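Long-range contacts in Hydrogenase/urease maturation factor HypB (PDB 4LPS), which binds and slowly hydrolyses GTP and is required for nickel insertion into [NiFe] hydrogenase and for maturation of urease: residues A[42-47]-A[124-129]; A[78-83]-A[97-102]; A[152-157]-A[226-231]; A[184-189]-A[214-219]. All blocks are in the same frame, centred on the assembly; numbering follows the deposited sequence.

Overall arrangement
Interactions 2 and 3 involve the parallel sheet of a SIMIBI-class GTPase itself, and interactions 1 and 4 join loops at its ends. Interaction 4 is the one that grips the nucleotide: it supplies D185, M186, S214 and S215 to the GDP pocket. Interaction 1 lies on the other side of the chain's centre, the two centres being about 32 Å apart. Between them sits interaction 3, which touches interaction 1 where Y47 OH meets M152 CG at 3.4 Å and shares helix 218-234 with interaction 4. Interaction 2 pairs the edge strand with its neighbour and borders the metal site, the L81 side chain lying about 6 Å from that of the nickel ligand C106. Along the chain, residues 78-102 fall within the span bounded by interaction 1.

Interaction 1 of 4, residues A[42-47]-A[124-129]; sequences LKEGLY and GALEKS
E44, G45 and L46, at the Schellman-motif exit of helix 29-43, meet the type I turn that runs from L126 to S129 just before strand 131-135. The positive phi of G45 (61°) turns the chain out of the helix and toward the sheet. L46 then reaches across with both branches: CD1 packs on CD2 of L126 at 3.7 Å, while CD2 comes to 3.5 Å from the backbone O of S129. The two leucine side chains cross at about a right angle. E44 adds a second, likewise perpendicular, crossing of L126. Its chain bends at chi2 (-87°), which turns CD back over the leucine, 3.9 Å from L126 CD1, and OE2 lies 3.8 Å from L126 CB. The acidic side chain thus lies against the leucine with CG and CD, its OE2 beside L126 CB. The polar link between the backbones is indirect: one water donates to E44 O at 2.7 Å and to S129 O at 2.6 Å, although other acceptors compete for its protons. The hydroxyl OG of S129 donates to A125 O, just before the turn, at 2.6 Å. F117 of helix 110-122 touches E44, L46 and L126 alike, and C75 of strand 74-80 lies against L126 and S129, while Y47 begins strand 47-52, pairing with D130 and L132.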
# COMPACT_ATOMS: atom_id res chain seq x y z
N LEU A 42 -4.84 -15.86 4.92
CA LEU A 42 -5.42 -16.85 4.03
C LEU A 42 -6.60 -17.55 4.70
O LEU A 42 -7.60 -17.86 4.05
CB LEU A 42 -4.35 -17.87 3.61
CG LEU A 42 -3.13 -17.26 2.91
CD1 LEU A 42 -2.13 -18.33 2.48
CD2 LEU A 42 -3.55 -16.40 1.72
N LYS A 43 -6.47 -17.81 6.00
CA LYS A 43 -7.55 -18.39 6.78
C LYS A 43 -8.81 -17.53 6.71
O LYS A 43 -9.92 -18.04 6.59
CB LYS A 43 -7.12 -18.56 8.24
CG LYS A 43 -7.95 -19.55 9.03
CD LYS A 43 -7.19 -20.00 10.28
CE LYS A 43 -5.90 -20.71 9.91
NZ LYS A 43 -5.06 -20.99 11.12
N GLU A 44 -8.62 -16.22 6.78
CA GLU A 44 -9.73 -15.27 6.74
C GLU A 44 -10.13 -14.93 5.31
O GLU A 44 -11.02 -14.12 5.09
CB GLU A 44 -9.36 -14.00 7.50
CG GLU A 44 -9.12 -14.22 8.98
CD GLU A 44 -10.39 -14.14 9.79
OE1 GLU A 44 -10.34 -14.43 11.00
OE2 GLU A 44 -11.44 -13.78 9.21
N GLY A 45 -9.45 -15.55 4.34
CA GLY A 45 -9.73 -15.31 2.94
C GLY A 45 -9.49 -13.86 2.54
O GLY A 45 -10.29 -13.27 1.81
N LEU A 46 -8.39 -13.29 3.03
CA LEU A 46 -8.05 -11.91 2.72
C LEU A 46 -6.91 -11.79 1.72
O LEU A 46 -5.90 -12.48 1.84
CB LEU A 46 -7.68 -11.15 4.01
CG LEU A 46 -8.70 -11.17 5.15
CD1 LEU A 46 -8.05 -10.70 6.44
CD2 LEU A 46 -9.88 -10.29 4.80
N TYR A 47 -7.09 -10.91 0.74
CA TYR A 47 -5.99 -10.52 -0.13
C TYR A 47 -5.37 -9.25 0.45
O TYR A 47 -6.02 -8.21 0.52
CB TYR A 47 -6.47 -10.29 -1.57
CG TYR A 47 -5.35 -10.32 -2.59
CD1 TYR A 47 -4.79 -11.53 -2.99
CD2 TYR A 47 -4.85 -9.15 -3.15
CE1 TYR A 47 -3.77 -11.57 -3.92
CE2 TYR A 47 -3.83 -9.18 -4.08
CZ TYR A 47 -3.29 -10.39 -4.46
OH TYR A 47 -2.27 -10.43 -5.38
N GLY A 124 -15.85 -7.78 13.04
CA GLY A 124 -16.55 -8.34 11.89
C GLY A 124 -16.11 -7.74 10.57
O GLY A 124 -16.68 -8.04 9.52
N ALA A 125 -15.11 -6.88 10.63
CA ALA A 125 -14.61 -6.19 9.44
C ALA A 125 -13.97 -7.15 8.44
O ALA A 125 -14.06 -6.95 7.23
CB ALA A 125 -13.62 -5.11 9.84
N LEU A 126 -13.29 -8.17 8.95
CA LEU A 126 -12.60 -9.14 8.10
C LEU A 126 -13.57 -10.03 7.33
O LEU A 126 -13.32 -10.39 6.18
CB LEU A 126 -11.65 -10.01 8.93
CG LEU A 126 -10.50 -9.29 9.64
CD1 LEU A 126 -9.53 -10.31 10.22
CD2 LEU A 126 -9.77 -8.36 8.68
N GLU A 127 -14.68 -10.39 7.98
CA GLU A 127 -15.69 -11.24 7.36
C GLU A 127 -16.27 -10.60 6.10
O GLU A 127 -16.59 -11.29 5.14
CB GLU A 127 -16.81 -11.55 8.35
CG GLU A 127 -16.50 -12.64 9.36
CD GLU A 127 -17.67 -12.92 10.29
OE1 GLU A 127 -18.76 -12.35 10.07
OE2 GLU A 127 -17.50 -13.72 11.24
N LYS A 128 -16.40 -9.27 6.11
CA LYS A 128 -17.01 -8.55 5.00
C LYS A 128 -16.01 -8.07 3.96
O LYS A 128 -16.39 -7.43 2.97
CB LYS A 128 -17.82 -7.36 5.53
CG LYS A 128 -18.86 -7.74 6.57
CD LYS A 128 -19.44 -6.51 7.27
CE LYS A 128 -20.87 -6.75 7.73
NZ LYS A 128 -20.96 -7.90 8.68
N SER A 129 -14.73 -8.36 4.16
CA SER A 129 -13.69 -7.80 3.29
C SER A 129 -13.04 -8.85 2.39
O SER A 129 -12.77 -9.98 2.82
CB SER A 129 -12.62 -7.10 4.12
OG SER A 129 -13.17 -6.06 4.91
O HOH W 1 -12.74 -12.40 3.86

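Interaction 2 of 4, residues A[78-83]-A[97-102]; sequences EGDLQT and AHQITT
E78 and D80 bind the neighbouring strand through an alternating parallel ladder. E78 N donates to H98 O at 2.8 Å, D80 N to I100 O at 3.0 Å, and T102 N to D80 O at 2.8 Å; I100 N also donates to E78 O, though that bond is modelled so short that its length is doubtful. D80 O receives a further CA-H...O contact from T101 CA. Above the ladder, the side-chain amide of Q99 gives NE2 to D80 OD2 at 3.0 Å, meeting the anti side of the carboxylate 15° out of its plane. CG of Q99 stands anti to the backbone N (chi1 -179°) and a bend at chi2 (80°) carries CD back over the sheet, where T83 O lies 3.4 Å from it. A water bound to both D80 OD2 and Q99 OE1 closes a small polar ring, although other acceptors compete for its protons. Farther out, L81 CD1 packs at 3.4 Å on T102 OG1, whose hydroxyl is also bonded to A105 O. E78 and Q99 share one face and pack against helix 85-91, whereas I100, on the other, meets M112 of helix 110-122 and L108. This is the beta-alpha-beta crossover of a P-loop GTPase: strand 74-80, helix 85-91 and edge strand 97-101, with the magnesium ligand D86 at the start of the connecting helix.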
# COMPACT_ATOMS: atom_id res chain seq x y z
N GLU A 78 -3.81 1.15 9.63
CA GLU A 78 -3.07 2.39 9.42
C GLU A 78 -1.83 2.46 10.29
O GLU A 78 -1.91 2.25 11.50
CB GLU A 78 -3.95 3.60 9.71
CG GLU A 78 -4.86 4.02 8.56
CD GLU A 78 -4.10 4.69 7.44
OE1 GLU A 78 -4.71 4.90 6.37
OE2 GLU A 78 -2.91 5.01 7.61
N GLY A 79 -0.69 2.74 9.67
CA GLY A 79 0.54 2.90 10.41
C GLY A 79 1.03 4.34 10.46
O GLY A 79 1.37 4.93 9.43
N ASP A 80 1.05 4.91 11.66
CA ASP A 80 1.59 6.25 11.86
C ASP A 80 2.35 6.28 13.18
O ASP A 80 2.19 5.39 14.01
CB ASP A 80 0.49 7.31 11.85
CG ASP A 80 0.02 7.64 10.44
OD1 ASP A 80 0.84 8.17 9.66
OD2 ASP A 80 -1.15 7.38 10.12
N LEU A 81 3.20 7.29 13.35
CA LEU A 81 3.86 7.51 14.63
C LEU A 81 2.84 7.90 15.70
O LEU A 81 2.78 7.28 16.76
CB LEU A 81 4.94 8.59 14.51
CG LEU A 81 6.36 8.15 14.16
CD1 LEU A 81 6.40 7.31 12.90
CD2 LEU A 81 7.26 9.38 14.00
N GLN A 82 2.02 8.91 15.40
CA GLN A 82 1.01 9.38 16.34
C GLN A 82 -0.25 9.88 15.63
O GLN A 82 -0.25 10.04 14.41
CB GLN A 82 1.57 10.51 17.22
CG GLN A 82 2.75 10.12 18.09
CD GLN A 82 2.39 9.09 19.14
OE1 GLN A 82 1.22 8.92 19.49
NE2 GLN A 82 3.40 8.40 19.66
N THR A 83 -1.30 10.11 16.41
CA THR A 83 -2.61 10.62 15.95
C THR A 83 -3.39 9.58 15.16
O THR A 83 -2.81 8.68 14.54
CB THR A 83 -2.51 11.90 15.08
OG1 THR A 83 -2.10 11.56 13.75
CG2 THR A 83 -1.54 12.92 15.70
N ALA A 97 -11.34 0.84 9.77
CA ALA A 97 -9.92 1.14 9.79
C ALA A 97 -9.44 1.21 11.23
O ALA A 97 -10.15 1.71 12.10
CB ALA A 97 -9.63 2.45 9.07
N HIS A 98 -8.24 0.72 11.47
CA HIS A 98 -7.66 0.84 12.80
C HIS A 98 -6.23 1.34 12.74
O HIS A 98 -5.42 0.86 11.95
CB HIS A 98 -7.75 -0.49 13.55
CG HIS A 98 -9.02 -0.66 14.32
ND1 HIS A 98 -9.23 -0.04 15.53
CD2 HIS A 98 -10.15 -1.36 14.05
CE1 HIS A 98 -10.43 -0.35 15.98
NE2 HIS A 98 -11.01 -1.15 15.10
N GLN A 99 -5.94 2.32 13.59
CA GLN A 99 -4.65 2.98 13.59
C GLN A 99 -3.64 2.24 14.45
O GLN A 99 -3.92 1.89 15.60
CB GLN A 99 -4.84 4.42 14.09
CG GLN A 99 -3.58 5.25 14.12
CD GLN A 99 -3.22 5.78 12.75
OE1 GLN A 99 -4.02 6.46 12.11
NE2 GLN A 99 -2.02 5.46 12.30
N ILE A 100 -2.47 1.99 13.88
CA ILE A 100 -1.34 1.54 14.68
C ILE A 100 -0.45 2.74 14.96
O ILE A 100 0.03 3.39 14.03
CB ILE A 100 -0.50 0.46 13.96
CG1 ILE A 100 -1.35 -0.78 13.66
CG2 ILE A 100 0.70 0.06 14.81
CD1 ILE A 100 -0.56 -1.90 13.01
N THR A 101 -0.26 3.06 16.23
CA THR A 101 0.65 4.15 16.57
C THR A 101 1.98 3.52 16.96
O THR A 101 2.09 2.86 17.99
CB THR A 101 0.10 5.04 17.71
OG1 THR A 101 -0.33 4.22 18.80
CG2 THR A 101 -1.07 5.87 17.21
N THR A 102 2.98 3.74 16.11
CA THR A 102 4.30 3.17 16.30
C THR A 102 5.10 3.95 17.33
O THR A 102 6.08 3.45 17.89
CB THR A 102 5.08 3.13 14.98
OG1 THR A 102 5.38 4.47 14.56
CG2 THR A 102 4.26 2.45 13.89
O HOH W 2 -2.79 8.89 11.27

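Interaction 3 of 4, residues A[152-157]-A[226-231]; sequences MNIVLL and NFLLEK
K231 N donates to F227 O at 3.0 Å, a helical bond that sets these two residues one turn apart on the same side of helix 218-234, ready to receive M152 from the strand. Their side chains already touch each other: CG of K231 lies 3.9 Å above the plane of the F227 ring, displaced toward its rim. M152 then brings its thioether to both. SD sits 3.7 Å from K231 CG, the two side chains crossing at about a right angle. A turn at chi3 (76°) swings CE toward F227, where it ends 3.7 Å from CZ. The Met-aromatic contact is oblique, with SD 5.3 Å from the ring centroid and 50° off the ring normal. Beside this trio, I154 CD1 meets L228 CD2 at 4.0 Å. The segment axes run nearly antiparallel, at 161°, and pass 12.0 Å apart, so long side chains must span the gap. The surroundings complete the layer: Y47 and L49 of strand 47-52 lie against M152, I180 of strand 178-182 against I154, and the F227 ring meets that of F211. K231 itself is divided, its CB and CG near the sulfur while NZ forms a weak, long ion pair with E234. What joins sheet and helix here is therefore dispersion among sulfur, methyl, methylene and ring carbons. Such contacts depend on closeness and shape more than on direction, and the flexible thioether of M152 can fit between ring and lysine without demanding a polar partner.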
# COMPACT_ATOMS: atom_id res chain seq x y z
N MET A 152 0.69 -8.32 -2.04
CA MET A 152 1.33 -7.31 -2.87
C MET A 152 1.88 -6.18 -2.02
O MET A 152 1.24 -5.72 -1.07
CB MET A 152 0.37 -6.74 -3.91
CG MET A 152 -0.26 -7.76 -4.85
SD MET A 152 -1.18 -6.96 -6.19
CE MET A 152 0.18 -6.43 -7.24
N ASN A 153 3.07 -5.73 -2.38
CA ASN A 153 3.65 -4.53 -1.82
C ASN A 153 3.72 -3.47 -2.91
O ASN A 153 4.40 -3.65 -3.92
CB ASN A 153 5.04 -4.82 -1.24
CG ASN A 153 5.02 -5.94 -0.23
OD1 ASN A 153 4.68 -5.74 0.94
ND2 ASN A 153 5.37 -7.14 -0.67
N ILE A 154 2.98 -2.39 -2.72
CA ILE A 154 2.83 -1.38 -3.75
C ILE A 154 3.38 -0.03 -3.29
O ILE A 154 3.08 0.43 -2.18
CB ILE A 154 1.36 -1.25 -4.17
CG1 ILE A 154 0.87 -2.60 -4.73
CG2 ILE A 154 1.19 -0.15 -5.21
CD1 ILE A 154 -0.64 -2.71 -4.87
N VAL A 155 4.20 0.58 -4.14
CA VAL A 155 4.88 1.82 -3.80
C VAL A 155 4.35 3.01 -4.60
O VAL A 155 4.24 2.95 -5.83
CB VAL A 155 6.40 1.70 -4.04
CG1 VAL A 155 7.10 3.00 -3.68
CG2 VAL A 155 6.97 0.55 -3.22
N LEU A 156 4.00 4.09 -3.90
CA LEU A 156 3.62 5.33 -4.56
C LEU A 156 4.81 6.27 -4.68
O LEU A 156 5.57 6.45 -3.73
CB LEU A 156 2.49 6.04 -3.80
CG LEU A 156 1.05 5.52 -3.90
CD1 LEU A 156 0.85 4.22 -3.13
CD2 LEU A 156 0.08 6.58 -3.41
N LEU A 157 4.98 6.83 -5.87
CA LEU A 157 5.91 7.93 -6.07
C LEU A 157 5.10 9.11 -6.60
O LEU A 157 4.57 9.05 -7.71
CB LEU A 157 7.03 7.55 -7.04
CG LEU A 157 7.94 8.70 -7.49
CD1 LEU A 157 8.60 9.36 -6.30
CD2 LEU A 157 8.98 8.22 -8.50
N ASN A 226 -9.52 -2.44 -10.69
CA ASN A 226 -9.74 -3.65 -11.47
C ASN A 226 -8.49 -4.51 -11.51
O ASN A 226 -8.56 -5.74 -11.52
CB ASN A 226 -10.18 -3.31 -12.89
CG ASN A 226 -11.62 -2.83 -12.96
OD1 ASN A 226 -12.45 -3.20 -12.12
ND2 ASN A 226 -11.93 -2.01 -13.96
N PHE A 227 -7.33 -3.85 -11.53
CA PHE A 227 -6.04 -4.52 -11.43
C PHE A 227 -5.94 -5.33 -10.14
O PHE A 227 -5.53 -6.49 -10.16
CB PHE A 227 -4.92 -3.49 -11.50
CG PHE A 227 -3.57 -4.02 -11.12
CD1 PHE A 227 -2.86 -4.84 -11.98
CD2 PHE A 227 -3.00 -3.68 -9.90
CE1 PHE A 227 -1.61 -5.33 -11.63
CE2 PHE A 227 -1.75 -4.17 -9.54
CZ PHE A 227 -1.06 -4.99 -10.41
N LEU A 228 -6.33 -4.71 -9.03
CA LEU A 228 -6.29 -5.38 -7.74
C LEU A 228 -7.25 -6.56 -7.69
O LEU A 228 -6.94 -7.61 -7.13
CB LEU A 228 -6.63 -4.38 -6.62
CG LEU A 228 -5.62 -3.26 -6.37
CD1 LEU A 228 -6.07 -2.38 -5.22
CD2 LEU A 228 -4.23 -3.83 -6.09
N LEU A 229 -8.43 -6.37 -8.28
CA LEU A 229 -9.45 -7.41 -8.33
C LEU A 229 -8.95 -8.63 -9.10
O LEU A 229 -9.21 -9.77 -8.71
CB LEU A 229 -10.74 -6.88 -8.98
CG LEU A 229 -11.65 -6.01 -8.12
CD1 LEU A 229 -12.91 -5.63 -8.88
CD2 LEU A 229 -12.01 -6.72 -6.82
N GLU A 230 -8.24 -8.38 -10.19
CA GLU A 230 -7.70 -9.46 -11.00
C GLU A 230 -6.56 -10.16 -10.28
O GLU A 230 -6.39 -11.38 -10.39
CB GLU A 230 -7.24 -8.93 -12.37
CG GLU A 230 -6.39 -9.91 -13.17
CD GLU A 230 -7.14 -11.16 -13.58
OE1 GLU A 230 -8.40 -11.15 -13.56
OE2 GLU A 230 -6.48 -12.16 -13.92
N LYS A 231 -5.77 -9.40 -9.54
CA LYS A 231 -4.66 -9.96 -8.78
C LYS A 231 -5.16 -10.91 -7.70
O LYS A 231 -4.58 -11.97 -7.48
CB LYS A 231 -3.79 -8.85 -8.19
CG LYS A 231 -2.77 -8.32 -9.19
CD LYS A 231 -1.87 -9.46 -9.66
CE LYS A 231 -0.93 -9.02 -10.76
NZ LYS A 231 -1.59 -9.16 -12.09

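Interaction 4 of 4, residues A[184-189]-A[214-219]; sequences ADMVEV and SSKDPK. With GDP (guanosine-5'-diphosphate), chain D.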
# COMPACT_ATOMS: atom_id res chain seq x y z
N ALA A 184 -0.73 12.51 -10.65
CA ALA A 184 -0.35 12.60 -12.06
C ALA A 184 -0.88 13.86 -12.74
O ALA A 184 -0.41 14.25 -13.81
CB ALA A 184 -0.82 11.36 -12.80
N ASP A 185 -1.87 14.50 -12.12
CA ASP A 185 -2.38 15.79 -12.58
C ASP A 185 -1.31 16.89 -12.53
O ASP A 185 -1.46 17.93 -13.17
CB ASP A 185 -3.59 16.21 -11.76
CG ASP A 185 -3.32 16.17 -10.26
OD1 ASP A 185 -3.12 15.07 -9.72
OD2 ASP A 185 -3.32 17.25 -9.63
N MET A 186 -0.24 16.65 -11.78
CA MET A 186 0.80 17.65 -11.54
C MET A 186 2.02 17.53 -12.45
O MET A 186 3.01 18.25 -12.27
CB MET A 186 1.25 17.59 -10.08
CG MET A 186 0.17 17.99 -9.07
SD MET A 186 -0.03 19.78 -8.97
CE MET A 186 -1.75 19.91 -8.50
N VAL A 187 1.97 16.61 -13.42
CA VAL A 187 3.12 16.32 -14.27
C VAL A 187 3.67 17.55 -15.00
O VAL A 187 4.89 17.77 -15.03
CB VAL A 187 2.78 15.24 -15.32
CG1 VAL A 187 3.81 15.22 -16.45
CG2 VAL A 187 2.69 13.88 -14.67
N GLU A 188 2.78 18.36 -15.56
CA GLU A 188 3.19 19.51 -16.36
C GLU A 188 3.84 20.63 -15.55
O GLU A 188 4.88 21.16 -15.95
CB GLU A 188 1.99 20.06 -17.14
CG GLU A 188 2.36 20.70 -18.46
CD GLU A 188 1.16 20.98 -19.35
OE1 GLU A 188 0.50 22.02 -19.15
OE2 GLU A 188 0.88 20.15 -20.24
N VAL A 189 3.23 21.00 -14.43
CA VAL A 189 3.76 22.09 -13.61
C VAL A 189 5.10 21.74 -12.95
O VAL A 189 5.86 22.63 -12.58
CB VAL A 189 2.75 22.51 -12.51
CG1 VAL A 189 1.55 23.21 -13.14
CG2 VAL A 189 2.30 21.31 -11.71
N SER A 214 -4.33 9.86 -10.50
CA SER A 214 -4.69 11.16 -9.94
C SER A 214 -6.03 11.05 -9.22
O SER A 214 -6.94 10.36 -9.68
CB SER A 214 -4.74 12.23 -11.03
OG SER A 214 -5.19 13.46 -10.52
N SER A 215 -6.14 11.73 -8.08
CA SER A 215 -7.41 11.81 -7.36
C SER A 215 -8.47 12.53 -8.19
O SER A 215 -9.66 12.42 -7.92
CB SER A 215 -7.21 12.52 -6.02
OG SER A 215 -6.72 13.83 -6.21
N LYS A 216 -8.01 13.26 -9.20
CA LYS A 216 -8.90 14.01 -10.09
C LYS A 216 -9.29 13.17 -11.30
O LYS A 216 -10.02 13.64 -12.18
CB LYS A 216 -8.23 15.31 -10.53
CG LYS A 216 -7.86 16.23 -9.37
CD LYS A 216 -7.13 17.47 -9.86
CE LYS A 216 -6.98 18.49 -8.74
NZ LYS A 216 -5.81 19.39 -8.95
N ASP A 217 -8.78 11.94 -11.36
CA ASP A 217 -9.02 11.06 -12.49
C ASP A 217 -9.62 9.74 -11.99
O ASP A 217 -8.89 8.80 -11.68
CB ASP A 217 -7.72 10.83 -13.27
CG ASP A 217 -7.83 9.73 -14.33
OD1 ASP A 217 -8.93 9.22 -14.59
OD2 ASP A 217 -6.78 9.40 -14.93
N PRO A 218 -10.96 9.69 -11.89
CA PRO A 218 -11.71 8.50 -11.48
C PRO A 218 -11.37 7.26 -12.31
O PRO A 218 -11.39 6.15 -11.79
CB PRO A 218 -13.17 8.91 -11.70
CG PRO A 218 -13.16 10.39 -11.53
CD PRO A 218 -11.85 10.85 -12.10
N LYS A 219 -11.07 7.48 -13.59
CA LYS A 219 -10.76 6.38 -14.50
C LYS A 219 -9.46 5.68 -14.11
O LYS A 219 -9.35 4.46 -14.23
CB LYS A 219 -10.67 6.91 -15.93
CG LYS A 219 -10.38 5.85 -16.99
CD LYS A 219 -11.31 4.66 -16.86
CE LYS A 219 -11.09 3.67 -18.00
NZ LYS A 219 -9.66 3.55 -18.37
PB GDP D . -0.51 10.38 2.47
O1B GDP D . 0.13 11.18 3.58
O2B GDP D . -1.58 9.48 3.02
O3B GDP D . 0.52 9.52 1.78
O3A GDP D . -1.12 11.38 1.38
PA GDP D . -2.45 12.26 1.63
O1A GDP D . -3.67 11.48 1.24
O2A GDP D . -2.54 12.74 3.06
O5' GDP D . -2.24 13.47 0.61
C5' GDP D . -1.40 14.57 0.94
C4' GDP D . -1.82 15.77 0.10
O4' GDP D . -1.78 15.42 -1.29
C3' GDP D . -3.25 16.17 0.40
O3' GDP D . -3.31 17.60 0.41
C2' GDP D . -4.06 15.66 -0.76
O2' GDP D . -5.16 16.53 -1.03
C1' GDP D . -3.05 15.71 -1.89
N9 GDP D . -3.31 14.71 -2.95
C8 GDP D . -3.55 13.39 -2.81
N7 GDP D . -3.71 12.81 -4.03
C5 GDP D . -3.57 13.77 -4.97
C6 GDP D . -3.61 13.85 -6.45
O6 GDP D . -3.84 12.84 -7.14
N1 GDP D . -3.40 15.04 -7.02
C2 GDP D . -3.15 16.15 -6.30
N2 GDP D . -2.95 17.32 -6.94
N3 GDP D . -3.10 16.15 -4.94
C4 GDP D . -3.29 15.01 -4.24
O HOH W 3 -4.01 19.60 -11.11
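D185 turns its carboxylate toward S214 and the guanine because CG lies between the backbone N and the carbonyl carbon (chi1 53°), while OG of S214 stands anti to its own N (chi1 175°) and comes to meet it. The carboxylate takes two bonds from the base, N1 to OD1 at 2.7 Å and N2 to OD2 at 2.7 Å, a paired recognition characteristic of the NKxD-like motif of GTPases. S214 OG donates to the same OD1 at 2.7 Å, from 49° above the carboxylate plane, and itself accepts K216 N at 3.1 Å in an ST turn. The serine thus makes a second-shell bond that is consistent with positioning the aspartate. K216 NZ adds a weak salt bridge to OD2 at 3.4 Å, reinforced by a water bound to both groups. S215 N donates to O6 of the guanine at 2.7 Å; M186 CE, at the amino group, lies 3.3 Å from N2. The two loops clasp the base where strand 178-182 ends and where helix 218-234 begins, with D217 as N-cap. S214 N is bonded to S220 OG in that helix's first turn, and S215 rests on T61 and N65 of helix 59-66.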